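Long-range contacts in nucleosome assembly protein 1, putative (Plasmodium falciparum, PDB 3FS3), which probably binds histones and chromatin as a nucleosome assembly chaperone of the NAP family: residues Asp131-Ile136 against Arg234-His239; Val138-Ile143 against Phe162-Asn167. One frame throughout, in Å; residues are numbered along the deposited sequence.

Contact 1 (Asp131-Ile136 against Arg234-His239); sequences DHDEEI and RDSFFH
The carboxylate of Asp133 grips the chain at Ser236 and Phe237 with both of its oxygens. Ser236 donates its hydroxyl, OG lying 2.5 Å from Asp133 OD1 on the syn side and 20° out of the carboxylate plane. The other oxygen, OD2 of Asp133, takes the backbone N of Phe237 at 2.7 Å; this donor stands well above the carboxylate plane, yet its N-H points nearly straight at the oxygen (168°). The backbone N of Glu130 also donates to OD2, so the buried acid has three donors. Ser236 OG in turn accepts from the backbone N of Phe238 at 3.1 Å.

Toward the exposed margin, His132 NE2 donates to the carbonyl O of Asp235 at 2.8 Å, with the acceptor in the ring plane. This bond fixes the ring's rotation. The Arg234 chain, extended from CG to NE, meets His132 tip to tip and lays its guanidinium flat over one ring face, centres 3.7 Å apart and planes 17° apart. On the buried side, Ile136 CG2 meets Phe238 CZ at 3.3 Å, an oblique crossing, while Asp133 OD1 sits at the edge of the same ring. Leu137 and strand 158-164 continue this packing. The polar centre is an ST turn leading into the 3-10 segment 237-239, held by the Asp133 carboxylate of helix 131-137 in the alpha/beta domain of the NAP fold.

Contact 2 (Val138-Ile143 against Phe162-Asn167); sequences VYLNDI and FYFATN
A classic beta bulge interrupts the antiparallel hairpin formed by strands 140-147 and 158-164: two residues, Asn141 and Asp142, stand opposite the single Tyr163. The carbonyl O of Tyr163 receives the backbone N of Asn141 at 2.7 Å. A weak second bond reaches the same Tyr163 O from Asp142 N at 3.4 Å. Asp142 O answers by accepting from Tyr163 N at 2.7 Å. The extra residue shifts the register by one between the non-hydrogen-bonded pairs Leu140-Phe164 and Ile143-Phe162. Beyond Leu140 the ladder ends in a nearly straight bond from Ala165 N to Tyr139 O (2.9 Å, 173°).

Because the bulge absorbs that residue, Leu140, Ile143, Phe162 and Phe164 share one face of the sheet. There Leu140 CD1 sits over the face of the Phe164 ring, 3.4 Å from its centroid, a close CH-pi contact, and also lies at the edge of the Phe162 ring. Ile143 CG2 stands over a face of Phe162, offset toward its rim, and Ile143 CD1 reaches Phe162 CE1 at 3.9 Å. Ile277 of helix 260-289 packs against both Ile143 and Phe162. Where the strands give way to loop, Asn167 CB rests over the Tyr139 ring, 3.7 Å from its centroid, while chi1 of 71° turns Asn167 CG away from that ring. The amide is then held by ND2 donating to Ala165 O at 3.1 Å and by OD1 accepting from the backbone N of Phe169 and Phe170.

How the contacts relate
Both contacts are largely buried, their centres about 14 Å apart, but they differ in chemistry. Contact 1 joins a short helix to a distant loop mainly through side-chain bonds; contact 2 is a backbone ladder between neighbouring strands, with hydrocarbon packing on one sheet face. Helix 131-137 is followed after two residues by strand 140-147, so Leu137 alone separates the first segments. Their apolar sides meet: Phe238 CE1 lies 3.9 Å from Phe164 CZ, and Phe237 CZ lies 4.1 Å from Phe162 CE1. The phenylalanines of 234-239 thus join the aromatic layer of strand 158-164, while the stacked His132-Arg234 pair lies at the outer margin and the Asp133 carboxylate stays buried beside Phe238.

Contact 1 (Asp131-Ile136 against Arg234-His239)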
loop_
_atom_site.group_PDB
_atom_site.type_symbol
_atom_site.label_atom_id
_atom_site.label_comp_id
_atom_site.label_asym_id
_atom_site.label_seq_id
_atom_site.Cartn_x
_atom_site.Cartn_y
_atom_site.Cartn_z
ATOM N N ASP A 131 -9.382 25.819 -14.736
ATOM C CA ASP A 131 -10.590 26.342 -15.340
ATOM C C ASP A 131 -10.590 26.164 -16.864
ATOM O O ASP A 131 -11.619 25.831 -17.453
ATOM C CB ASP A 131 -10.733 27.815 -14.952
ATOM C CG ASP A 131 -10.577 28.029 -13.449
ATOM O OD1 ASP A 131 -9.492 27.708 -12.911
ATOM O OD2 ASP A 131 -11.535 28.509 -12.804
ATOM N N HIS A 132 -9.440 26.371 -17.502
ATOM C CA HIS A 132 -9.369 26.208 -18.949
ATOM C C HIS A 132 -9.432 24.738 -19.352
ATOM O O HIS A 132 -9.778 24.417 -20.478
ATOM C CB HIS A 132 -8.101 26.860 -19.524
ATOM C CG HIS A 132 -6.864 26.629 -18.711
ATOM N ND1 HIS A 132 -6.604 27.307 -17.540
ATOM C CD2 HIS A 132 -5.792 25.829 -18.927
ATOM C CE1 HIS A 132 -5.424 26.941 -17.073
ATOM N NE2 HIS A 132 -4.910 26.045 -17.895
ATOM N N ASP A 133 -9.106 23.839 -18.433
ATOM C CA ASP A 133 -9.165 22.425 -18.757
ATOM C C ASP A 133 -10.611 21.939 -18.833
ATOM O O ASP A 133 -10.910 20.964 -19.520
ATOM C CB ASP A 133 -8.430 21.591 -17.706
ATOM C CG ASP A 133 -6.937 21.847 -17.688
ATOM O OD1 ASP A 133 -6.334 21.979 -18.779
ATOM O OD2 ASP A 133 -6.371 21.893 -16.574
ATOM N N GLU A 134 -11.507 22.626 -18.136
ATOM C CA GLU A 134 -12.909 22.218 -18.094
ATOM C C GLU A 134 -13.652 22.199 -19.430
ATOM O O GLU A 134 -14.483 21.317 -19.668
ATOM C CB GLU A 134 -13.661 23.076 -17.066
ATOM C CG GLU A 134 -13.025 23.004 -15.674
ATOM C CD GLU A 134 -13.837 23.702 -14.601
ATOM O OE1 GLU A 134 -14.154 24.896 -14.775
ATOM O OE2 GLU A 134 -14.153 23.058 -13.579
ATOM N N GLU A 135 -13.361 23.151 -20.308
ATOM C CA GLU A 135 -14.044 23.174 -21.594
ATOM C C GLU A 135 -13.617 21.988 -22.444
ATOM O O GLU A 135 -14.316 21.600 -23.376
ATOM C CB GLU A 135 -13.796 24.496 -22.339
ATOM C CG GLU A 135 -12.350 24.866 -22.588
ATOM C CD GLU A 135 -12.213 26.294 -23.100
ATOM O OE1 GLU A 135 -12.696 27.225 -22.412
ATOM O OE2 GLU A 135 -11.627 26.493 -24.187
ATOM N N ILE A 136 -12.480 21.391 -22.105
ATOM C CA ILE A 136 -12.008 20.233 -22.851
ATOM C C ILE A 136 -12.556 18.941 -22.223
ATOM O O ILE A 136 -13.020 18.035 -22.926
ATOM C CB ILE A 136 -10.461 20.188 -22.885
ATOM C CG1 ILE A 136 -9.923 21.492 -23.480
ATOM C CG2 ILE A 136 -9.976 19.024 -23.759
ATOM C CD1 ILE A 136 -8.408 21.613 -23.420
ATOM N N ARG A 234 1.476 26.974 -19.678
ATOM C CA ARG A 234 0.962 27.150 -18.323
ATOM C C ARG A 234 0.462 25.823 -17.755
ATOM O O ARG A 234 0.410 24.814 -18.457
ATOM C CB ARG A 234 -0.181 28.165 -18.321
ATOM C CG ARG A 234 -1.333 27.772 -19.222
ATOM C CD ARG A 234 -2.489 28.741 -19.104
ATOM N NE ARG A 234 -3.537 28.437 -20.072
ATOM C CZ ARG A 234 -4.597 29.206 -20.285
ATOM N NH1 ARG A 234 -4.748 30.330 -19.593
ATOM N NH2 ARG A 234 -5.500 28.858 -21.190
ATOM N N ASP A 235 0.088 25.835 -16.481
ATOM C CA ASP A 235 -0.402 24.639 -15.816
ATOM C C ASP A 235 -1.692 24.118 -16.436
ATOM O O ASP A 235 -2.578 24.886 -16.811
ATOM C CB ASP A 235 -0.620 24.924 -14.335
ATOM C CG ASP A 235 0.674 25.217 -13.607
ATOM O OD1 ASP A 235 1.584 24.364 -13.665
ATOM O OD2 ASP A 235 0.779 26.294 -12.981
ATOM N N SER A 236 -1.791 22.799 -16.542
ATOM C CA SER A 236 -2.969 22.176 -17.120
ATOM C C SER A 236 -3.016 20.695 -16.817
ATOM O O SER A 236 -1.980 20.030 -16.710
ATOM C CB SER A 236 -2.978 22.364 -18.632
ATOM O OG SER A 236 -3.921 21.494 -19.235
ATOM N N PHE A 237 -4.228 20.175 -16.686
ATOM C CA PHE A 237 -4.403 18.767 -16.417
ATOM C C PHE A 237 -3.737 17.929 -17.505
ATOM O O PHE A 237 -3.196 16.859 -17.247
ATOM C CB PHE A 237 -5.890 18.412 -16.386
ATOM C CG PHE A 237 -6.146 16.942 -16.465
ATOM C CD1 PHE A 237 -5.849 16.116 -15.386
ATOM C CD2 PHE A 237 -6.637 16.371 -17.631
ATOM C CE1 PHE A 237 -6.040 14.739 -15.469
ATOM C CE2 PHE A 237 -6.830 14.998 -17.721
ATOM C CZ PHE A 237 -6.531 14.180 -16.640
ATOM N N PHE A 238 -3.781 18.427 -18.732
ATOM C CA PHE A 238 -3.239 17.689 -19.856
ATOM C C PHE A 238 -1.729 17.485 -19.871
ATOM O O PHE A 238 -1.186 16.819 -20.756
ATOM C CB PHE A 238 -3.782 18.319 -21.140
ATOM C CG PHE A 238 -5.270 18.132 -21.292
ATOM C CD1 PHE A 238 -5.783 16.992 -21.906
ATOM C CD2 PHE A 238 -6.162 19.053 -20.739
ATOM C CE1 PHE A 238 -7.167 16.766 -21.965
ATOM C CE2 PHE A 238 -7.543 18.843 -20.789
ATOM C CZ PHE A 238 -8.050 17.693 -21.404
ATOM N N HIS A 239 -1.055 18.030 -18.863
ATOM C CA HIS A 239 0.383 17.843 -18.731
ATOM C C HIS A 239 0.567 16.408 -18.253
ATOM O O HIS A 239 1.676 15.882 -18.239
ATOM C CB HIS A 239 0.962 18.823 -17.710
ATOM C CG HIS A 239 1.363 20.136 -18.304
ATOM N ND1 HIS A 239 1.027 21.345 -17.737
ATOM C CD2 HIS A 239 2.080 20.426 -19.415
ATOM C CE1 HIS A 239 1.519 22.325 -18.476
ATOM N NE2 HIS A 239 2.161 21.794 -19.499
#

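Contact 2 (Val138-Ile143 against Phe162-Asn167)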
loop_
_atom_site.group_PDB
_atom_site.type_symbol
_atom_site.label_atom_id
_atom_site.label_comp_id
_atom_site.label_asym_id
_atom_site.label_seq_id
_atom_site.Cartn_x
_atom_site.Cartn_y
_atom_site.Cartn_z
ATOM N N VAL A 138 -15.285 18.361 -20.728
ATOM C CA VAL A 138 -16.707 18.126 -20.929
ATOM C C VAL A 138 -16.934 17.203 -22.134
ATOM O O VAL A 138 -18.033 16.689 -22.326
ATOM C CB VAL A 138 -17.485 19.449 -21.161
ATOM C CG1 VAL A 138 -17.392 20.342 -19.914
ATOM C CG2 VAL A 138 -16.941 20.170 -22.386
ATOM N N TYR A 139 -15.899 17.002 -22.944
ATOM C CA TYR A 139 -15.997 16.126 -24.111
ATOM C C TYR A 139 -15.615 14.692 -23.743
ATOM O O TYR A 139 -15.676 13.789 -24.573
ATOM C CB TYR A 139 -15.074 16.629 -25.224
ATOM C CG TYR A 139 -15.603 17.860 -25.923
ATOM C CD1 TYR A 139 -16.486 17.744 -26.996
ATOM C CD2 TYR A 139 -15.272 19.145 -25.477
ATOM C CE1 TYR A 139 -17.032 18.867 -27.611
ATOM C CE2 TYR A 139 -15.819 20.285 -26.085
ATOM C CZ TYR A 139 -16.702 20.132 -27.150
ATOM O OH TYR A 139 -17.294 21.227 -27.738
ATOM N N LEU A 140 -15.225 14.488 -22.490
ATOM C CA LEU A 140 -14.815 13.172 -22.020
ATOM C C LEU A 140 -16.008 12.194 -22.047
ATOM O O LEU A 140 -17.070 12.484 -21.492
ATOM C CB LEU A 140 -14.220 13.324 -20.607
ATOM C CG LEU A 140 -13.125 12.364 -20.126
ATOM C CD1 LEU A 140 -12.108 12.120 -21.232
ATOM C CD2 LEU A 140 -12.446 12.939 -18.888
ATOM N N ASN A 141 -15.841 11.064 -22.740
ATOM C CA ASN A 141 -16.893 10.047 -22.842
ATOM C C ASN A 141 -16.650 8.895 -21.888
ATOM O O ASN A 141 -17.593 8.275 -21.396
ATOM C CB ASN A 141 -16.978 9.452 -24.254
ATOM C CG ASN A 141 -17.921 10.217 -25.168
ATOM O OD1 ASN A 141 -18.718 11.041 -24.716
ATOM N ND2 ASN A 141 -17.845 9.932 -26.461
ATOM N N ASP A 142 -15.384 8.593 -21.627
ATOM C CA ASP A 142 -15.101 7.470 -20.758
ATOM C C ASP A 142 -13.638 7.399 -20.360
ATOM O O ASP A 142 -12.755 7.853 -21.092
ATOM C CB ASP A 142 -15.517 6.185 -21.482
ATOM C CG ASP A 142 -15.542 4.965 -20.572
ATOM O OD1 ASP A 142 -15.837 5.105 -19.367
ATOM O OD2 ASP A 142 -15.288 3.853 -21.077
ATOM N N ILE A 143 -13.403 6.840 -19.179
ATOM C CA ILE A 143 -12.062 6.639 -18.646
ATOM C C ILE A 143 -12.019 5.166 -18.279
ATOM O O ILE A 143 -12.894 4.678 -17.560
ATOM C CB ILE A 143 -11.796 7.465 -17.373
ATOM C CG1 ILE A 143 -12.007 8.952 -17.649
ATOM C CG2 ILE A 143 -10.354 7.240 -16.908
ATOM C CD1 ILE A 143 -11.702 9.832 -16.443
ATOM N N PHE A 162 -8.427 7.636 -21.891
ATOM C CA PHE A 162 -9.390 8.727 -21.817
ATOM C C PHE A 162 -10.032 8.880 -23.200
ATOM O O PHE A 162 -9.384 9.319 -24.154
ATOM C CB PHE A 162 -8.667 10.012 -21.406
ATOM C CG PHE A 162 -8.014 9.932 -20.046
ATOM C CD1 PHE A 162 -8.591 10.553 -18.942
ATOM C CD2 PHE A 162 -6.845 9.204 -19.867
ATOM C CE1 PHE A 162 -8.010 10.449 -17.678
ATOM C CE2 PHE A 162 -6.255 9.093 -18.609
ATOM C CZ PHE A 162 -6.842 9.719 -17.509
ATOM N N TYR A 163 -11.301 8.499 -23.304
ATOM C CA TYR A 163 -12.020 8.566 -24.567
ATOM C C TYR A 163 -12.730 9.905 -24.711
ATOM O O TYR A 163 -13.484 10.319 -23.829
ATOM C CB TYR A 163 -13.027 7.416 -24.650
ATOM C CG TYR A 163 -12.370 6.052 -24.637
ATOM C CD1 TYR A 163 -12.223 5.307 -25.812
ATOM C CD2 TYR A 163 -11.858 5.519 -23.454
ATOM C CE1 TYR A 163 -11.575 4.066 -25.805
ATOM C CE2 TYR A 163 -11.213 4.290 -23.439
ATOM C CZ TYR A 163 -11.071 3.570 -24.615
ATOM O OH TYR A 163 -10.390 2.376 -24.589
ATOM N N PHE A 164 -12.489 10.578 -25.829
ATOM C CA PHE A 164 -13.088 11.883 -26.064
ATOM C C PHE A 164 -13.993 11.895 -27.286
ATOM O O PHE A 164 -13.703 11.252 -28.299
ATOM C CB PHE A 164 -11.989 12.932 -26.266
ATOM C CG PHE A 164 -11.231 13.270 -25.020
ATOM C CD1 PHE A 164 -11.619 14.346 -24.227
ATOM C CD2 PHE A 164 -10.115 12.530 -24.648
ATOM C CE1 PHE A 164 -10.906 14.686 -23.091
ATOM C CE2 PHE A 164 -9.394 12.863 -23.507
ATOM C CZ PHE A 164 -9.790 13.945 -22.727
ATOM N N ALA A 165 -15.094 12.630 -27.189
ATOM C CA ALA A 165 -16.002 12.757 -28.314
ATOM C C ALA A 165 -15.316 13.733 -29.261
ATOM O O ALA A 165 -14.368 14.419 -28.874
ATOM C CB ALA A 165 -17.339 13.326 -27.852
ATOM N N THR A 166 -15.775 13.774 -30.504
ATOM C CA THR A 166 -15.231 14.694 -31.486
ATOM C C THR A 166 -15.252 16.032 -30.775
ATOM O O THR A 166 -16.247 16.380 -30.137
ATOM C CB THR A 166 -16.133 14.766 -32.717
ATOM O OG1 THR A 166 -16.213 13.463 -33.308
ATOM C CG2 THR A 166 -15.584 15.770 -33.729
ATOM N N ASN A 167 -14.159 16.778 -30.879
ATOM C CA ASN A 167 -14.064 18.040 -30.176
ATOM C C ASN A 167 -13.178 19.024 -30.941
ATOM O O ASN A 167 -12.375 18.627 -31.772
ATOM C CB ASN A 167 -13.509 17.772 -28.775
ATOM C CG ASN A 167 -12.051 17.384 -28.804
ATOM O OD1 ASN A 167 -11.187 18.238 -28.984
ATOM N ND2 ASN A 167 -11.765 16.090 -28.652
#